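Local atomic coordinates of inositol 2-dehydrogenase (Sinorhizobium meliloti, PDB entry 4HKT), a protein that oxidises myo-inositol to 2-keto-myo-inositol (scyllo-inosose) with NAD(+) as the hydride acceptor, the first step of myo-inositol degradation. Residues M2-G7 with S290-I295; K20-N25 with N286-F291. All blocks are in the same frame, centred on the assembly; numbering follows the deposited sequence.

Interaction 1: M2-G7 with S290-I295; sequences MTVRFG and SFIAAI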
loop_
_atom_site.group_PDB
_atom_site.type_symbol
_atom_site.label_atom_id
_atom_site.label_comp_id
_atom_site.label_asym_id
_atom_site.label_seq_id
_atom_site.Cartn_x
_atom_site.Cartn_y
_atom_site.Cartn_z
HETATM N N MSE B 2 -22.717 17.476 34.513
HETATM C CA MSE B 2 -23.491 18.502 33.742
HETATM C C MSE B 2 -23.688 18.052 32.313
HETATM O O MSE B 2 -22.868 17.315 31.757
HETATM C CB MSE B 2 -22.791 19.870 33.786
HETATM C CG MSE B 2 -21.515 19.910 32.938
HETATM SE SE MSE B 2 -20.148 21.153 33.652
HETATM C CE MSE B 2 -19.080 19.818 34.629
ATOM N N THR B 3 -24.789 18.502 31.718
ATOM C CA THR B 3 -25.124 18.209 30.326
ATOM C C THR B 3 -25.239 19.521 29.554
ATOM O O THR B 3 -26.002 20.405 29.957
ATOM C CB THR B 3 -26.461 17.460 30.243
ATOM O OG1 THR B 3 -26.360 16.252 31.003
ATOM C CG2 THR B 3 -26.837 17.123 28.788
ATOM N N VAL B 4 -24.492 19.639 28.451
ATOM C CA VAL B 4 -24.571 20.822 27.568
ATOM C C VAL B 4 -25.821 20.729 26.708
ATOM O O VAL B 4 -26.023 19.743 25.974
ATOM C CB VAL B 4 -23.327 20.945 26.672
ATOM C CG1 VAL B 4 -23.417 22.161 25.764
ATOM C CG2 VAL B 4 -22.076 21.053 27.526
ATOM N N ARG B 5 -26.672 21.750 26.812
ATOM C CA ARG B 5 -27.909 21.787 26.039
ATOM C C ARG B 5 -27.691 22.616 24.769
ATOM O O ARG B 5 -27.341 23.799 24.833
ATOM C CB ARG B 5 -29.069 22.343 26.879
ATOM C CG ARG B 5 -29.488 21.428 28.027
ATOM C CD ARG B 5 -30.659 21.969 28.851
ATOM N NE ARG B 5 -31.946 21.767 28.189
ATOM C CZ ARG B 5 -32.843 20.847 28.538
ATOM N NH1 ARG B 5 -32.613 20.043 29.562
ATOM N NH2 ARG B 5 -33.983 20.745 27.868
ATOM N N PHE B 6 -27.908 21.972 23.622
ATOM C CA PHE B 6 -27.619 22.540 22.309
ATOM C C PHE B 6 -28.880 22.944 21.548
ATOM O O PHE B 6 -29.868 22.203 21.498
ATOM C CB PHE B 6 -26.879 21.501 21.445
ATOM C CG PHE B 6 -25.423 21.344 21.778
ATOM C CD1 PHE B 6 -24.443 21.943 20.990
ATOM C CD2 PHE B 6 -25.025 20.589 22.868
ATOM C CE1 PHE B 6 -23.103 21.800 21.301
ATOM C CE2 PHE B 6 -23.688 20.438 23.188
ATOM C CZ PHE B 6 -22.719 21.035 22.395
ATOM N N GLY B 7 -28.819 24.108 20.926
ATOM C CA GLY B 7 -29.755 24.475 19.888
ATOM C C GLY B 7 -29.007 24.371 18.581
ATOM O O GLY B 7 -27.868 24.831 18.501
ATOM N N SER B 290 -14.386 18.471 21.682
ATOM C CA SER B 290 -13.494 19.591 22.011
ATOM C C SER B 290 -14.286 20.872 22.386
ATOM O O SER B 290 -13.888 21.643 23.261
ATOM C CB SER B 290 -12.571 19.865 20.838
ATOM O OG SER B 290 -11.724 20.916 21.144
ATOM N N PHE B 291 -15.408 21.083 21.733
ATOM C CA PHE B 291 -16.219 22.276 21.991
ATOM C C PHE B 291 -16.760 22.222 23.429
ATOM O O PHE B 291 -16.672 23.170 24.193
ATOM C CB PHE B 291 -17.367 22.318 20.987
ATOM C CG PHE B 291 -18.252 23.501 21.117
ATOM C CD1 PHE B 291 -17.730 24.777 21.152
ATOM C CD2 PHE B 291 -19.611 23.346 21.124
ATOM C CE1 PHE B 291 -18.561 25.880 21.254
ATOM C CE2 PHE B 291 -20.439 24.443 21.242
ATOM C CZ PHE B 291 -19.909 25.708 21.282
ATOM N N ILE B 292 -17.262 21.062 23.794
ATOM C CA ILE B 292 -17.752 20.834 25.152
ATOM C C ILE B 292 -16.643 20.988 26.187
ATOM O O ILE B 292 -16.853 21.563 27.267
ATOM C CB ILE B 292 -18.423 19.463 25.224
ATOM C CG1 ILE B 292 -19.719 19.523 24.426
ATOM C CG2 ILE B 292 -18.669 19.049 26.658
ATOM C CD1 ILE B 292 -20.330 18.189 24.138
ATOM N N ALA B 293 -15.454 20.509 25.849
ATOM C CA ALA B 293 -14.342 20.621 26.758
ATOM C C ALA B 293 -14.050 22.079 26.989
ATOM O O ALA B 293 -13.694 22.498 28.101
ATOM C CB ALA B 293 -13.118 19.903 26.195
ATOM N N ALA B 294 -14.190 22.864 25.928
ATOM C CA ALA B 294 -13.990 24.303 26.005
ATOM C C ALA B 294 -15.026 24.922 26.915
ATOM O O ALA B 294 -14.707 25.815 27.672
ATOM C CB ALA B 294 -14.096 24.930 24.627
ATOM N N ILE B 295 -16.267 24.473 26.794
ATOM C CA ILE B 295 -17.350 24.997 27.622
ATOM C C ILE B 295 -17.129 24.606 29.088
ATOM O O ILE B 295 -17.224 25.455 29.985
ATOM C CB ILE B 295 -18.703 24.461 27.154
ATOM C CG1 ILE B 295 -19.071 25.075 25.801
ATOM C CG2 ILE B 295 -19.805 24.789 28.171
ATOM C CD1 ILE B 295 -20.258 24.411 25.156
#

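Interaction 2: K20-N25 with N286-F291; sequences KAVSGN and NEIESF. With NA (sodium ion), chain C; EDO (1,2-ethanediol), chain V.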
loop_
_atom_site.group_PDB
_atom_site.type_symbol
_atom_site.label_atom_id
_atom_site.label_comp_id
_atom_site.label_asym_id
_atom_site.label_seq_id
_atom_site.Cartn_x
_atom_site.Cartn_y
_atom_site.Cartn_z
ATOM N N LYS B 20 -26.137 14.604 14.326
ATOM C CA LYS B 20 -25.603 13.267 14.614
ATOM C C LYS B 20 -24.484 13.328 15.640
ATOM O O LYS B 20 -24.437 12.502 16.554
ATOM C CB LYS B 20 -25.085 12.582 13.340
ATOM C CG LYS B 20 -24.397 11.243 13.607
ATOM C CD LYS B 20 -24.162 10.420 12.346
ATOM C CE LYS B 20 -23.942 8.953 12.729
ATOM N NZ LYS B 20 -23.441 8.097 11.619
ATOM N N ALA B 21 -23.565 14.279 15.488
ATOM C CA ALA B 21 -22.407 14.330 16.392
ATOM C C ALA B 21 -22.816 14.782 17.795
ATOM O O ALA B 21 -22.274 14.310 18.782
ATOM C CB ALA B 21 -21.321 15.235 15.837
ATOM N N VAL B 22 -23.756 15.727 17.876
ATOM C CA VAL B 22 -24.233 16.209 19.174
ATOM C C VAL B 22 -24.966 15.081 19.863
ATOM O O VAL B 22 -24.721 14.800 21.040
ATOM C CB VAL B 22 -25.191 17.399 19.032
ATOM C CG1 VAL B 22 -25.964 17.633 20.323
ATOM C CG2 VAL B 22 -24.414 18.644 18.651
ATOM N N SER B 23 -25.853 14.440 19.106
ATOM C CA SER B 23 -26.598 13.287 19.591
ATOM C C SER B 23 -25.652 12.221 20.133
ATOM O O SER B 23 -25.845 11.724 21.246
ATOM C CB SER B 23 -27.456 12.691 18.477
ATOM O OG SER B 23 -28.080 11.501 18.916
ATOM N N GLY B 24 -24.622 11.898 19.353
ATOM C CA GLY B 24 -23.703 10.818 19.684
ATOM C C GLY B 24 -22.865 11.087 20.917
ATOM O O GLY B 24 -22.334 10.163 21.519
ATOM N N ASN B 25 -22.718 12.353 21.288
ATOM C CA ASN B 25 -21.887 12.696 22.427
ATOM C C ASN B 25 -22.639 12.494 23.754
ATOM O O ASN B 25 -23.830 12.802 23.876
ATOM C CB ASN B 25 -21.359 14.129 22.307
ATOM C CG ASN B 25 -20.425 14.507 23.453
ATOM O OD1 ASN B 25 -20.883 14.835 24.556
ATOM N ND2 ASN B 25 -19.116 14.486 23.196
ATOM N N ASN B 286 -15.217 14.457 17.372
ATOM C CA ASN B 286 -14.123 14.969 18.153
ATOM C C ASN B 286 -14.266 16.473 18.361
ATOM O O ASN B 286 -13.888 17.037 19.408
ATOM C CB ASN B 286 -12.785 14.685 17.437
ATOM C CG ASN B 286 -12.360 13.233 17.524
ATOM O OD1 ASN B 286 -12.875 12.460 18.337
ATOM N ND2 ASN B 286 -11.388 12.851 16.684
ATOM N N GLU B 287 -14.763 17.126 17.320
ATOM C CA GLU B 287 -14.967 18.564 17.300
ATOM C C GLU B 287 -15.990 19.006 18.359
ATOM O O GLU B 287 -15.721 19.905 19.146
ATOM C CB GLU B 287 -15.461 18.918 15.899
ATOM C CG GLU B 287 -15.906 20.323 15.625
ATOM C CD GLU B 287 -16.346 20.454 14.171
ATOM O OE1 GLU B 287 -17.351 19.844 13.791
ATOM O OE2 GLU B 287 -15.669 21.130 13.392
ATOM N N ILE B 288 -17.136 18.338 18.384
ATOM C CA ILE B 288 -18.158 18.590 19.408
ATOM C C ILE B 288 -17.552 18.294 20.776
ATOM O O ILE B 288 -17.682 19.105 21.715
ATOM C CB ILE B 288 -19.449 17.793 19.172
ATOM C CG1 ILE B 288 -20.131 18.215 17.861
ATOM C CG2 ILE B 288 -20.438 17.974 20.328
ATOM C CD1 ILE B 288 -20.521 19.679 17.744
ATOM N N GLU B 289 -16.812 17.196 20.869
ATOM C CA GLU B 289 -16.138 16.858 22.124
ATOM C C GLU B 289 -15.218 17.967 22.580
ATOM O O GLU B 289 -15.257 18.374 23.735
ATOM C CB GLU B 289 -15.381 15.536 21.998
ATOM C CG GLU B 289 -14.684 15.065 23.262
ATOM C CD GLU B 289 -13.845 13.811 23.007
ATOM O OE1 GLU B 289 -14.283 12.914 22.250
ATOM O OE2 GLU B 289 -12.724 13.739 23.538
ATOM N N SER B 290 -14.386 18.471 21.682
ATOM C CA SER B 290 -13.494 19.591 22.011
ATOM C C SER B 290 -14.286 20.872 22.386
ATOM O O SER B 290 -13.888 21.643 23.261
ATOM C CB SER B 290 -12.571 19.865 20.838
ATOM O OG SER B 290 -11.724 20.916 21.144
ATOM N N PHE B 291 -15.408 21.083 21.733
ATOM C CA PHE B 291 -16.219 22.276 21.991
ATOM C C PHE B 291 -16.760 22.222 23.429
ATOM O O PHE B 291 -16.672 23.170 24.193
ATOM C CB PHE B 291 -17.367 22.318 20.987
ATOM C CG PHE B 291 -18.252 23.501 21.117
ATOM C CD1 PHE B 291 -17.730 24.777 21.152
ATOM C CD2 PHE B 291 -19.611 23.346 21.124
ATOM C CE1 PHE B 291 -18.561 25.880 21.254
ATOM C CE2 PHE B 291 -20.439 24.443 21.242
ATOM C CZ PHE B 291 -19.909 25.708 21.282
HETATM NA NA NA C . -26.192 13.172 23.273
HETATM C C1 EDO V . -11.544 15.418 20.864
HETATM O O1 EDO V . -12.297 16.365 21.591
HETATM C C2 EDO V . -10.456 16.182 20.142
HETATM O O2 EDO V . -9.727 15.308 19.291
#

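Interaction 1: M2-G7 with S290-I295
F291 meets F6 through a rim contact on its own ring. F6 CE1 comes to the edge of the F291 ring, near its plane, 3.8 Å from F291 CE2. Relative to the F6 ring, F291 CE2 lies obliquely. The two side chains run past each other in opposite directions. F291 CG stands anti to the backbone N (chi1 -179°), pointing toward the strand, and from there the ring meets F6 CE1 with its CD2 and CE2.

I292 comes next and touches both strand residues. Its CG1 sits 3.9 Å from F6 CZ, at the edge of the F6 ring and in its plane. The methyl I292 CG2 lies 4.0 Å from V4 CG2. The aliphatic branches of I292 therefore fill the space beside the outer end of the F6 ring and next to V4.

I295, one turn after F291, reaches V4 tip to tip, with I295 CD1 3.9 Å from V4 CG1. The same methyl also lies over one face of the F291 ring, 3.9 Å above its plane and offset toward the rim.

The segment axes come within 10.7 Å and make an angle of 122°. Strand 4-9 is an inner strand of the parallel Rossmann sheet, between strands 28-34 and 66-69. Helix 281-297 packs against this sheet. F291 and I295 also touch A66 and A89, and I292 touches A28, so the helix spans several strands. Every contact between the two segments is apolar. V4 and F6 have their backbone groups paired with D27 and R29, leaving side-chain shape and burial to fit helix to sheet.

Interaction 2: K20-N25 with N286-F291
N25 serves a metal and a helix at once. Its backbone O binds a sodium ion at 2.5 Å, while its side chain lies against I288 and E289. S23 O binds the same ion at 2.5 Å, and A28 O is the third protein ligand. All three are main-chain carbonyls, two from segment 20-25 and one from A28 of strand 28-34.

N25 CG stands anti to the backbone N (chi1 -177°), which carries it toward helix 281-297 and lets the amide meet the backbone there. N25 ND2 rests 4.0 Å from E289 CA, and the two side chains cross at about a right angle. Their amide and carboxylate planes are 50° apart. The other end of the amide is taken: N25 OD1 accepts a bond from D27 N, an Asx turn that holds the group in place.

I288 fills the apolar centre. Its CG1 sits 3.8 Å from A21 CB, and its CD1 reaches V22 CG2 at 4.1 Å, crossing that side chain obliquely. I288 CG2 lies 4.4 Å from N25 CB, a looser approach. Three carbons of one isoleucine thereby face three residues of segment 20-25.

A 1,2-ethanediol, probably from the crystallisation liquor, lies beside the other helix. Its O1 donates to N286 O at 2.8 Å and sits by the E289 side chain. N286 ND2 bonds to F125 O. An alanine at N286 would probably leave F125 O without this amide partner and the diol without the carboxamide beside its O2.

The contact joins helix 281-297 to the first helix of the Rossmann fold. Apolar packing makes the joint, and N25 OD1 and N286 ND2 find their hydrogen-bond partners, D27 N and F125 O, outside the two segments.

Interactions 1 and 2 use overlapping parts of helix 281-297 and share S290 and F291. Their centres are 9 Å apart. They touch directly: I292 CD1 of interaction 1 lies 3.4 Å from N25 OD1 of interaction 2, and F6 CD2 packs 4.0 Å from V22 CG1. On the other side, strand 4-9 and helix 13-24 follow each other in the chain. A GxGxxG pattern runs from the turn between them into the helix, consistent with NAD binding as in other Rossmann folds. One helix thus packs on both parts of this first strand-turn-helix unit. The sodium ion, held in interaction 2, lies about 8 Å from the nearest atom of the F6 side chain of interaction 1.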